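Local coordinates for putative sugar isomerase (Parabacteroides distasonis, PDB 3LMZ), which is a putative sugar isomerase of the xylose isomerase-like TIM-barrel family and probably interconverts aldose and ketose sugars, at the interface of chains A and B. Coordinates in Å, arbitrary orientation; residue numbers count along the deposited sequence, not the author numbering. Chains: chain A/B, Putative sugar isomerase.

The interface of chains A and B. Residues chain A 13, 248-249, 251-252, 255-256; chain B 206, 248-249, 252-253.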
# COMPACT_ATOMS: atom_id res chain seq x y z
N LYS A 13 13.70 10.64 -1.27
CA LYS A 13 13.27 9.74 -0.20
C LYS A 13 14.30 9.70 0.92
O LYS A 13 15.50 9.72 0.67
CB LYS A 13 13.04 8.35 -0.71
CG LYS A 13 11.92 8.30 -1.72
CD LYS A 13 11.68 6.95 -2.34
CE LYS A 13 10.49 6.99 -3.25
NZ LYS A 13 10.26 5.66 -3.83
N GLY A 248 2.82 -0.60 1.03
CA GLY A 248 2.73 0.77 0.55
C GLY A 248 2.73 1.82 1.62
O GLY A 248 3.42 2.80 1.54
N TYR A 249 1.93 1.60 2.66
CA TYR A 249 1.85 2.52 3.76
C TYR A 249 3.25 2.62 4.41
O TYR A 249 3.80 3.69 4.69
CB TYR A 249 0.80 2.14 4.76
CG TYR A 249 0.34 3.27 5.68
CD1 TYR A 249 1.11 3.65 6.75
CD2 TYR A 249 -0.86 3.95 5.44
CE1 TYR A 249 0.71 4.75 7.56
CE2 TYR A 249 -1.25 5.00 6.23
CZ TYR A 249 -0.47 5.40 7.28
OH TYR A 249 -0.87 6.47 8.04
N LYS A 251 6.24 1.88 3.18
CA LYS A 251 7.22 2.52 2.31
C LYS A 251 7.10 4.06 2.42
O LYS A 251 8.09 4.79 2.52
CB LYS A 251 7.05 2.11 0.85
CG LYS A 251 7.56 0.72 0.50
CD LYS A 251 7.25 0.39 -0.97
CE LYS A 251 7.80 -0.94 -1.42
NZ LYS A 251 7.54 -1.19 -2.90
N ALA A 252 5.86 4.55 2.40
CA ALA A 252 5.64 5.97 2.52
C ALA A 252 6.13 6.52 3.83
O ALA A 252 6.79 7.55 3.84
CB ALA A 252 4.17 6.35 2.31
N ASP A 255 9.84 6.78 3.67
CA ASP A 255 10.32 7.78 2.73
C ASP A 255 10.17 9.22 3.23
O ASP A 255 11.00 10.11 2.92
CB ASP A 255 9.52 7.72 1.41
CG ASP A 255 9.81 6.50 0.59
OD1 ASP A 255 10.77 5.74 0.89
OD2 ASP A 255 9.00 6.29 -0.36
N LEU A 256 9.08 9.48 3.97
CA LEU A 256 8.60 10.84 4.25
C LEU A 256 8.84 11.29 5.69
O LEU A 256 8.70 12.49 6.01
CB LEU A 256 7.11 10.93 3.91
CG LEU A 256 6.72 10.71 2.43
CD1 LEU A 256 5.22 10.70 2.33
CD2 LEU A 256 7.33 11.77 1.48
N GLY B 206 4.14 6.14 -5.48
CA GLY B 206 5.31 6.23 -4.63
C GLY B 206 6.60 5.82 -5.32
O GLY B 206 7.68 6.28 -4.92
N GLY B 248 -2.15 2.16 -0.25
CA GLY B 248 -1.42 2.31 1.00
C GLY B 248 -0.48 3.48 1.04
O GLY B 248 -0.43 4.21 1.98
N TYR B 249 0.30 3.65 -0.03
CA TYR B 249 1.24 4.73 -0.13
C TYR B 249 0.44 6.06 -0.06
O TYR B 249 0.75 7.00 0.67
CB TYR B 249 2.10 4.66 -1.35
CG TYR B 249 3.38 5.48 -1.30
CD1 TYR B 249 3.35 6.83 -1.49
CD2 TYR B 249 4.61 4.87 -1.02
CE1 TYR B 249 4.55 7.60 -1.37
CE2 TYR B 249 5.76 5.60 -0.92
CZ TYR B 249 5.73 6.95 -1.08
OH TYR B 249 6.89 7.67 -0.95
N ALA B 252 -0.96 6.96 3.37
CA ALA B 252 0.08 7.48 4.22
C ALA B 252 0.43 8.91 3.91
O ALA B 252 0.55 9.71 4.82
CB ALA B 252 1.34 6.61 4.19
N VAL B 253 0.62 9.23 2.63
CA VAL B 253 0.88 10.63 2.26
C VAL B 253 -0.25 11.55 2.75
O VAL B 253 0.00 12.62 3.31
CB VAL B 253 1.13 10.83 0.76
CG1 VAL B 253 1.38 12.34 0.45
CG2 VAL B 253 2.30 10.02 0.31
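The C-terminal helix 240-256 of a xylose isomerase-like TIM barrel packs here against its own copy, in the two-fold interface of the deposited two-chain assembly, which may be the biological dimer. Small residues let the two helices come close. A:Ala252 CB and B:Ala252 CB touch at 3.4 Å, tighter than usual van der Waals contact, while A:Gly248, lacking a side chain, brings its carbonyl O to 3.4 Å from B:Tyr249 CA. Each tyrosine reaches along the partner helix, from its alanine towards its aspartate. In B:Tyr249, CG stands anti to the backbone N; chi1 -161° carries the ring across and chi2 -78° turns its face to the A:Ala252 methyl. That CB sits over the ring centre, 3.5 Å from the centroid, in a CH-pi contact, and A:Tyr249 receives B:Ala252 likewise. CA of B:Gly206, whose lack of a side chain lets the backbone come near, lies over the opposite face, so the ring is held between the two, which should limit its rotation. A tyrosine suits this place because its tip is polar: the phenol OH donates a short 2.6 Å hydrogen bond to A:Asp255 OD2, which lies at the ring edge, in plane, and accepts through its anti lone pair. The extended A:Lys13 places NZ 3.8 Å from the same A:Asp255 OD2, a salt bridge within chain A expected to favour the charged carboxylate. Beside the apolar alanines, branched aliphatic residues fit: A:Leu256 CD1 meets B:Val253 CG2 at 3.6 Å, the side chains crossing at about a right angle. A:Lys13 NZ also crosses the interface, donating to the B:Gly206 carbonyl O at 2.9 Å from 29° above the carbonyl plane.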